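Local coordinates for protein epidermin leader peptide processing serine protease EpiP (Staphylococcus aureus subsp. aureus, PDB 3QFH) that is a subtilisin-like serine endopeptidase that probably cleaves the leader peptide from the precursor of the lantibiotic epidermin, releasing the mature peptide, at residues 390-395 with 433-438; 189-194 with 367-372; 228-233 with 395-400. All coordinates share one frame; numbering follows the deposited sequence.

Interaction 1. Residues 390-395 with 433-438; sequences SGALAL and LDVYKA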
loop_
_atom_site.group_PDB
_atom_site.type_symbol
_atom_site.label_atom_id
_atom_site.label_comp_id
_atom_site.label_asym_id
_atom_site.label_seq_id
_atom_site.Cartn_x
_atom_site.Cartn_y
_atom_site.Cartn_z
ATOM N N SER A 390 -3.106 -8.477 -3.557
ATOM C CA SER A 390 -4.095 -8.316 -2.471
ATOM C C SER A 390 -5.399 -9.019 -2.851
ATOM O O SER A 390 -6.006 -9.744 -2.041
ATOM C CB SER A 390 -4.395 -6.844 -2.163
ATOM O OG SER A 390 -3.264 -6.165 -1.641
ATOM N N GLY A 391 -5.867 -8.768 -4.061
ATOM C CA GLY A 391 -7.083 -9.422 -4.548
ATOM C C GLY A 391 -6.991 -10.936 -4.518
ATOM O O GLY A 391 -7.939 -11.614 -4.110
ATOM N N ALA A 392 -5.841 -11.468 -4.945
ATOM C CA ALA A 392 -5.599 -12.903 -4.961
ATOM C C ALA A 392 -5.697 -13.503 -3.556
ATOM O O ALA A 392 -6.329 -14.572 -3.354
ATOM C CB ALA A 392 -4.211 -13.215 -5.609
ATOM N N LEU A 393 -5.099 -12.823 -2.569
ATOM C CA LEU A 393 -5.183 -13.299 -1.176
ATOM C C LEU A 393 -6.611 -13.322 -0.664
ATOM O O LEU A 393 -6.986 -14.214 0.126
ATOM C CB LEU A 393 -4.314 -12.448 -0.265
ATOM C CG LEU A 393 -2.808 -12.686 -0.382
ATOM C CD1 LEU A 393 -2.039 -11.527 0.205
ATOM C CD2 LEU A 393 -2.435 -14.002 0.315
ATOM N N ALA A 394 -7.416 -12.344 -1.078
ATOM C CA ALA A 394 -8.817 -12.330 -0.677
ATOM C C ALA A 394 -9.513 -13.565 -1.256
ATOM O O ALA A 394 -10.315 -14.232 -0.574
ATOM C CB ALA A 394 -9.515 -11.044 -1.124
ATOM N N LEU A 395 -9.203 -13.881 -2.502
ATOM C CA LEU A 395 -9.786 -15.067 -3.164
ATOM C C LEU A 395 -9.377 -16.369 -2.490
ATOM O O LEU A 395 -10.195 -17.277 -2.321
ATOM C CB LEU A 395 -9.383 -15.120 -4.629
ATOM C CG LEU A 395 -9.889 -14.008 -5.559
ATOM C CD1 LEU A 395 -9.332 -14.219 -6.972
ATOM C CD2 LEU A 395 -11.414 -13.981 -5.559
ATOM N N LEU A 433 2.662 -13.874 -9.942
ATOM C CA LEU A 433 1.316 -14.259 -9.511
ATOM C C LEU A 433 0.561 -15.072 -10.589
ATOM O O LEU A 433 0.580 -14.698 -11.760
ATOM C CB LEU A 433 0.544 -12.962 -9.225
ATOM C CG LEU A 433 -0.920 -13.040 -8.776
ATOM C CD1 LEU A 433 -1.080 -13.835 -7.485
ATOM C CD2 LEU A 433 -1.478 -11.618 -8.628
ATOM N N ASP A 434 -0.083 -16.176 -10.192
ATOM C CA ASP A 434 -0.911 -16.992 -11.113
ATOM C C ASP A 434 -2.191 -17.387 -10.345
ATOM O O ASP A 434 -2.211 -18.334 -9.547
ATOM C CB ASP A 434 -0.162 -18.225 -11.628
ATOM C CG ASP A 434 -0.947 -19.001 -12.721
ATOM O OD1 ASP A 434 -0.286 -19.786 -13.463
ATOM O OD2 ASP A 434 -2.193 -18.839 -12.861
ATOM N N VAL A 435 -3.238 -16.610 -10.581
ATOM C CA VAL A 435 -4.504 -16.758 -9.881
ATOM C C VAL A 435 -5.207 -18.037 -10.278
ATOM O O VAL A 435 -5.872 -18.676 -9.449
ATOM C CB VAL A 435 -5.392 -15.499 -10.107
ATOM C CG1 VAL A 435 -6.781 -15.668 -9.503
ATOM C CG2 VAL A 435 -4.680 -14.264 -9.543
ATOM N N TYR A 436 -5.038 -18.454 -11.527
ATOM C CA TYR A 436 -5.664 -19.704 -11.958
ATOM C C TYR A 436 -5.123 -20.867 -11.123
ATOM O O TYR A 436 -5.901 -21.703 -10.616
ATOM C CB TYR A 436 -5.448 -19.940 -13.437
ATOM C CG TYR A 436 -6.042 -21.216 -13.940
ATOM C CD1 TYR A 436 -7.379 -21.277 -14.318
ATOM C CD2 TYR A 436 -5.262 -22.357 -14.080
ATOM C CE1 TYR A 436 -7.938 -22.449 -14.797
ATOM C CE2 TYR A 436 -5.810 -23.544 -14.553
ATOM C CZ TYR A 436 -7.147 -23.579 -14.914
ATOM O OH TYR A 436 -7.690 -24.738 -15.390
ATOM N N LYS A 437 -3.804 -20.908 -10.960
ATOM C CA LYS A 437 -3.200 -21.954 -10.135
ATOM C C LYS A 437 -3.672 -21.875 -8.679
ATOM O O LYS A 437 -3.999 -22.890 -8.082
ATOM C CB LYS A 437 -1.671 -21.902 -10.169
ATOM C CG LYS A 437 -1.036 -22.431 -11.457
ATOM C CD LYS A 437 0.497 -22.525 -11.318
ATOM C CE LYS A 437 1.161 -22.954 -12.625
ATOM N NZ LYS A 437 0.774 -24.340 -13.072
ATOM N N ALA A 438 -3.696 -20.665 -8.121
ATOM C CA ALA A 438 -4.084 -20.466 -6.708
ATOM C C ALA A 438 -5.501 -20.980 -6.408
ATOM O O ALA A 438 -5.762 -21.487 -5.315
ATOM C CB ALA A 438 -3.966 -18.994 -6.332
#
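Ala392, on the long helix 382-400 of this subtilisin-like fold, turns its methyl group toward Leu433 and Val435 at the start of the short helix 435-439. The arrangement is a helix-to-helix contact in which the first turn of the second helix, with the residue leading into it, is laid against the flank of the first. Ala392 CB points between two branched side chains: it meets Leu433 CD1 at 3.7 Å and Val435 CG2 at 4.1 Å. Alanine suits the place because its side chain is a single methyl, and the CA atoms of Ala392 and Val435 can come within 6.3 Å of each other.

One turn further along, Leu395 reaches out to the other methyl of Val435. The two side chains cross at about a right angle, and Leu395 CD1 touches Val435 CG1 at 3.9 Å. The beta-branch of Val435 is thus shared: with chi1 at 174°, CG1 is anti to the backbone N and meets Leu395, while CG2 lies beside that N and meets Ala392. Leu433, in the loop just ahead of the helix, points one CD branch at Ala392; it also packs on Leu413 of helix 406-416 and on Lys388 and Val389 of helix 382-400, so it touches two helices while leading into a third. The contact is buried and made by aliphatic side chains only.

The short helix is held at its beginning by Asp434, the N-cap residue, whose CB is turned away from helix 382-400. Its carboxylate can accept from a backbone N-H that has no earlier helical carbonyl to use: Lys437 N donates to Asp434 OD2 over 3.2 Å, nearly straight at 166°, arriving from above the carboxylate plane.

Interaction 2. Residues 189-194 with 367-372; sequences GKLIGV and ILTTAN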
loop_
_atom_site.group_PDB
_atom_site.type_symbol
_atom_site.label_atom_id
_atom_site.label_comp_id
_atom_site.label_asym_id
_atom_site.label_seq_id
_atom_site.Cartn_x
_atom_site.Cartn_y
_atom_site.Cartn_z
ATOM N N GLY A 189 -17.150 -4.470 -14.242
ATOM C CA GLY A 189 -18.003 -3.806 -15.249
ATOM C C GLY A 189 -17.358 -4.012 -16.617
ATOM O O GLY A 189 -17.225 -5.149 -17.055
ATOM N N LYS A 190 -16.928 -2.927 -17.274
ATOM C CA LYS A 190 -16.244 -3.043 -18.559
ATOM C C LYS A 190 -14.865 -3.613 -18.273
ATOM O O LYS A 190 -14.409 -4.516 -18.966
ATOM C CB LYS A 190 -16.187 -1.700 -19.284
ATOM C CG LYS A 190 -17.592 -1.185 -19.652
ATOM C CD LYS A 190 -17.624 0.255 -20.157
ATOM C CE LYS A 190 -17.169 0.379 -21.601
ATOM N NZ LYS A 190 -15.737 0.101 -21.773
ATOM N N LEU A 191 -14.229 -3.101 -17.221
ATOM C CA LEU A 191 -12.950 -3.607 -16.754
ATOM C C LEU A 191 -13.217 -4.634 -15.620
ATOM O O LEU A 191 -14.181 -4.484 -14.853
ATOM C CB LEU A 191 -12.128 -2.465 -16.180
ATOM C CG LEU A 191 -10.640 -2.709 -16.072
ATOM C CD1 LEU A 191 -10.038 -2.387 -17.452
ATOM C CD2 LEU A 191 -9.999 -1.828 -14.996
ATOM N N ILE A 192 -12.367 -5.657 -15.517
ATOM C CA ILE A 192 -12.490 -6.669 -14.455
ATOM C C ILE A 192 -11.221 -6.721 -13.581
ATOM O O ILE A 192 -10.126 -6.848 -14.090
ATOM C CB ILE A 192 -12.683 -8.084 -15.030
ATOM C CG1 ILE A 192 -13.772 -8.098 -16.119
ATOM C CG2 ILE A 192 -12.973 -9.052 -13.906
ATOM C CD1 ILE A 192 -15.104 -7.675 -15.656
ATOM N N GLY A 193 -11.385 -6.609 -12.273
ATOM C CA GLY A 193 -10.256 -6.724 -11.343
ATOM C C GLY A 193 -9.970 -8.174 -10.991
ATOM O O GLY A 193 -10.595 -9.097 -11.531
ATOM N N VAL A 194 -9.046 -8.388 -10.063
ATOM C CA VAL A 194 -8.670 -9.749 -9.678
ATOM C C VAL A 194 -9.766 -10.407 -8.874
ATOM O O VAL A 194 -10.026 -11.582 -9.052
ATOM C CB VAL A 194 -7.314 -9.770 -8.879
ATOM C CG1 VAL A 194 -6.965 -11.200 -8.384
ATOM C CG2 VAL A 194 -6.209 -9.218 -9.748
ATOM N N ILE A 367 -0.729 -0.695 -18.014
ATOM C CA ILE A 367 -1.883 -1.315 -17.405
ATOM C C ILE A 367 -3.147 -0.463 -17.561
ATOM O O ILE A 367 -3.194 0.689 -17.126
ATOM C CB ILE A 367 -1.651 -1.467 -15.887
ATOM C CG1 ILE A 367 -0.303 -2.175 -15.578
ATOM C CG2 ILE A 367 -2.851 -2.150 -15.229
ATOM C CD1 ILE A 367 -0.198 -3.590 -16.013
ATOM N N LEU A 368 -4.178 -1.062 -18.139
ATOM C CA LEU A 368 -5.436 -0.400 -18.317
ATOM C C LEU A 368 -6.182 -0.494 -16.992
ATOM O O LEU A 368 -6.360 -1.584 -16.457
ATOM C CB LEU A 368 -6.219 -1.078 -19.454
ATOM C CG LEU A 368 -7.631 -0.559 -19.747
ATOM C CD1 LEU A 368 -7.646 0.937 -20.099
ATOM C CD2 LEU A 368 -8.243 -1.373 -20.853
ATOM N N THR A 369 -6.576 0.638 -16.426
ATOM C CA THR A 369 -7.322 0.587 -15.174
ATOM C C THR A 369 -8.363 1.683 -15.133
ATOM O O THR A 369 -8.433 2.522 -16.038
ATOM C CB THR A 369 -6.362 0.655 -13.934
ATOM O OG1 THR A 369 -7.072 0.280 -12.737
ATOM C CG2 THR A 369 -5.718 2.029 -13.783
ATOM N N THR A 370 -9.190 1.639 -14.093
ATOM C CA THR A 370 -10.213 2.631 -13.859
ATOM C C THR A 370 -9.609 3.975 -13.473
ATOM O O THR A 370 -8.694 4.042 -12.634
ATOM C CB THR A 370 -11.131 2.185 -12.702
ATOM O OG1 THR A 370 -10.322 1.833 -11.567
ATOM C CG2 THR A 370 -11.958 0.997 -13.119
ATOM N N ALA A 371 -10.152 5.037 -14.064
ATOM C CA ALA A 371 -9.704 6.397 -13.822
ATOM C C ALA A 371 -10.715 7.211 -13.013
ATOM O O ALA A 371 -11.922 6.906 -12.942
ATOM C CB ALA A 371 -9.363 7.094 -15.159
ATOM N N ASN A 372 -10.209 8.278 -12.430
ATOM C CA ASN A 372 -10.987 9.154 -11.581
ATOM C C ASN A 372 -11.940 10.115 -12.346
ATOM O O ASN A 372 -12.493 11.052 -11.753
ATOM C CB ASN A 372 -10.006 9.902 -10.671
ATOM C CG ASN A 372 -10.669 10.572 -9.535
ATOM O OD1 ASN A 372 -11.667 10.058 -8.988
ATOM N ND2 ASN A 372 -10.128 11.734 -9.133
#
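Leu191 lies against flat peptide groups of strand 367-370, which pairs with strand 376-379 in an antiparallel hairpin just ahead of helix 382-400 in the subtilisin-like fold. Its CD1 lies over the carbonyl oxygen of the Leu368-Thr369 peptide, 3.9 Å from Leu368 O. Its CD2 sits to one side of the next peptide, at the edge near Thr369 CA (3.6 Å) and Thr370 N (3.7 Å). Leucine fits because its forked end can span two successive peptides, without covering the second. With CG anti to the backbone N (chi1 -161°), the fork is carried across from the loop to the strand.

Leu191 CD1 also packs obliquely on the side chain of Leu368, 3.8 Å from Leu368 CG. The hydroxyls of Thr369 and Thr370 are bonded to helix 177-186: Thr369 OG1 bonds Met180 O and Gln184 NE2, and Thr370 OG1 bonds Thr179 O. The loop is tethered by Asp139, whose carboxylate accepts from the backbone N of Lys190 and Leu191. With its hydroxyl bonded to Thr179 O, Thr370 presents its methyl to the leucine: Thr370 CG2 is 3.9 Å from Leu191 CD2.

Interaction 3. Residues 228-233 with 395-400; sequences NQVINI and LIIDKY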
loop_
_atom_site.group_PDB
_atom_site.type_symbol
_atom_site.label_atom_id
_atom_site.label_comp_id
_atom_site.label_asym_id
_atom_site.label_seq_id
_atom_site.Cartn_x
_atom_site.Cartn_y
_atom_site.Cartn_z
ATOM N N ASN A 228 -10.967 -5.935 7.899
ATOM C CA ASN A 228 -10.434 -6.155 6.554
ATOM C C ASN A 228 -9.249 -7.072 6.689
ATOM O O ASN A 228 -8.217 -6.672 7.216
ATOM C CB ASN A 228 -9.952 -4.849 5.942
ATOM C CG ASN A 228 -11.052 -3.866 5.747
ATOM O OD1 ASN A 228 -11.869 -4.008 4.841
ATOM N ND2 ASN A 228 -11.067 -2.828 6.571
ATOM N N GLN A 229 -9.360 -8.292 6.206
ATOM C CA GLN A 229 -8.260 -9.233 6.358
ATOM C C GLN A 229 -7.115 -9.042 5.384
ATOM O O GLN A 229 -6.058 -9.617 5.585
ATOM C CB GLN A 229 -8.755 -10.686 6.339
ATOM C CG GLN A 229 -9.392 -11.113 7.656
ATOM C CD GLN A 229 -9.469 -12.616 7.782
ATOM O OE1 GLN A 229 -10.198 -13.269 7.051
ATOM N NE2 GLN A 229 -8.695 -13.172 8.705
ATOM N N VAL A 230 -7.322 -8.269 4.326
ATOM C CA VAL A 230 -6.234 -7.938 3.393
ATOM C C VAL A 230 -6.137 -6.413 3.332
ATOM O O VAL A 230 -7.121 -5.740 3.093
ATOM C CB VAL A 230 -6.454 -8.528 1.979
ATOM C CG1 VAL A 230 -5.301 -8.120 1.024
ATOM C CG2 VAL A 230 -6.605 -10.050 2.048
ATOM N N ILE A 231 -4.939 -5.880 3.538
ATOM C CA ILE A 231 -4.699 -4.450 3.569
ATOM C C ILE A 231 -3.643 -4.131 2.526
ATOM O O ILE A 231 -2.498 -4.592 2.644
ATOM C CB ILE A 231 -4.204 -3.988 4.968
ATOM C CG1 ILE A 231 -5.211 -4.366 6.056
ATOM C CG2 ILE A 231 -3.957 -2.472 4.953
ATOM C CD1 ILE A 231 -4.753 -4.056 7.523
ATOM N N ASN A 232 -4.028 -3.341 1.524
ATOM C CA ASN A 232 -3.150 -2.984 0.397
ATOM C C ASN A 232 -2.530 -1.610 0.590
ATOM O O ASN A 232 -3.245 -0.619 0.716
ATOM C CB ASN A 232 -3.973 -3.018 -0.905
ATOM C CG ASN A 232 -3.140 -2.834 -2.142
ATOM O OD1 ASN A 232 -2.704 -3.814 -2.759
ATOM N ND2 ASN A 232 -2.870 -1.584 -2.501
ATOM N N ILE A 233 -1.205 -1.558 0.619
ATOM C CA ILE A 233 -0.475 -0.291 0.770
ATOM C C ILE A 233 0.402 -0.095 -0.460
ATOM O O ILE A 233 1.416 -0.775 -0.654
ATOM C CB ILE A 233 0.382 -0.257 2.045
ATOM C CG1 ILE A 233 -0.426 -0.727 3.249
ATOM C CG2 ILE A 233 0.889 1.147 2.311
ATOM C CD1 ILE A 233 0.394 -0.801 4.527
ATOM N N LEU A 395 -9.203 -13.881 -2.502
ATOM C CA LEU A 395 -9.786 -15.067 -3.164
ATOM C C LEU A 395 -9.377 -16.369 -2.490
ATOM O O LEU A 395 -10.195 -17.277 -2.321
ATOM C CB LEU A 395 -9.383 -15.120 -4.629
ATOM C CG LEU A 395 -9.889 -14.008 -5.559
ATOM C CD1 LEU A 395 -9.332 -14.219 -6.972
ATOM C CD2 LEU A 395 -11.414 -13.981 -5.559
ATOM N N ILE A 396 -8.108 -16.453 -2.111
ATOM C CA ILE A 396 -7.552 -17.640 -1.470
ATOM C C ILE A 396 -8.175 -17.863 -0.083
ATOM O O ILE A 396 -8.545 -18.982 0.277
ATOM C CB ILE A 396 -6.018 -17.541 -1.383
ATOM C CG1 ILE A 396 -5.418 -17.670 -2.787
ATOM C CG2 ILE A 396 -5.465 -18.640 -0.462
ATOM C CD1 ILE A 396 -3.966 -17.159 -2.889
ATOM N N ILE A 397 -8.306 -16.793 0.681
ATOM C CA ILE A 397 -8.931 -16.883 2.005
ATOM C C ILE A 397 -10.375 -17.394 1.890
ATOM O O ILE A 397 -10.822 -18.263 2.670
ATOM C CB ILE A 397 -8.882 -15.521 2.740
ATOM C CG1 ILE A 397 -7.421 -15.165 3.073
ATOM C CG2 ILE A 397 -9.700 -15.591 4.045
ATOM C CD1 ILE A 397 -7.186 -13.679 3.520
ATOM N N ASP A 398 -11.111 -16.872 0.921
ATOM C CA ASP A 398 -12.508 -17.292 0.740
ATOM C C ASP A 398 -12.616 -18.719 0.132
ATOM O O ASP A 398 -13.443 -19.526 0.552
ATOM C CB ASP A 398 -13.265 -16.278 -0.109
ATOM C CG ASP A 398 -13.378 -14.910 0.569
ATOM O OD1 ASP A 398 -13.080 -14.822 1.783
ATOM O OD2 ASP A 398 -13.748 -13.916 -0.113
ATOM N N LYS A 399 -11.740 -19.032 -0.812
ATOM C CA LYS A 399 -11.772 -20.331 -1.483
ATOM C C LYS A 399 -11.471 -21.504 -0.550
ATOM O O LYS A 399 -12.132 -22.514 -0.618
ATOM C CB LYS A 399 -10.778 -20.352 -2.650
ATOM C CG LYS A 399 -10.800 -21.610 -3.516
ATOM C CD LYS A 399 -12.012 -21.661 -4.458
ATOM C CE LYS A 399 -11.945 -22.884 -5.353
ATOM N NZ LYS A 399 -12.934 -22.850 -6.472
ATOM N N TYR A 400 -10.488 -21.346 0.327
ATOM C CA TYR A 400 -10.060 -22.433 1.214
ATOM C C TYR A 400 -10.468 -22.223 2.673
ATOM O O TYR A 400 -10.101 -23.016 3.539
ATOM C CB TYR A 400 -8.534 -22.636 1.075
ATOM C CG TYR A 400 -8.135 -22.866 -0.355
ATOM C CD1 TYR A 400 -7.669 -21.822 -1.134
ATOM C CD2 TYR A 400 -8.301 -24.105 -0.958
ATOM C CE1 TYR A 400 -7.315 -22.008 -2.463
ATOM C CE2 TYR A 400 -7.959 -24.301 -2.307
ATOM C CZ TYR A 400 -7.459 -23.241 -3.046
ATOM O OH TYR A 400 -7.107 -23.387 -4.371
#
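Gln229 NE2 is gripped by two backbone carbonyls, Glu403 O and Lys271 O, and this places the other end of the same amide, OE1, beside Ile397 on helix 382-400. The amide nitrogen has two hydrogens to give, one for each carbonyl, so the pair of bonds should fix the rotation of the whole group. Gln229 OE1 then rests 3.8 Å from Ile397 CG2, a van der Waals approach in which the two side chains pass at a slant.

Val230, the next residue, lies on strand 230-233, in the parallel sheet between strands 126-130 and 273-277. Its CG2 meets Ile397 CD1 at 4.0 Å, the two side chains sliding past each other in opposite directions. Ile397 serves both partners because it is branched at CB: CG1 is anti to the carbonyl carbon (chi1 -67°) and carries CD1 to the valine, whereas CG2 turns to the glutamine. Its side chain also packs on Thr124 and on Ala409 of helix 406-416. This is helix against sheet, as expected in an alpha/beta fold. Valine suits the strand, and isoleucine suits this buried helix face because its two branches meet two different partners.

The valine and isoleucine thus join strand to helix by apolar packing, while glutamine, at the less buried end, ties the strand's approach to neighbouring loops by directional bonds.

Along the chain, the loop 189-194 comes first and is joined to strand 367-370 when interaction 2 closes a loop of 172 residues. Strand 230-233 starts inside that loop but finds its helix only at 395-400, so interaction 3 crosses interaction 2. Interaction 1 opens after interaction 2 has closed, spans just 37 residues, and crosses interaction 3; both use helix 382-400 and share Leu395. That helix therefore links the central parallel sheet to the C-terminal helix 435-439. Val194 brings interaction 2 to the same place: its O packs 3.4 Å from Leu395 CD1, and its CG1 lies 4.0 Å from Val435 CG2.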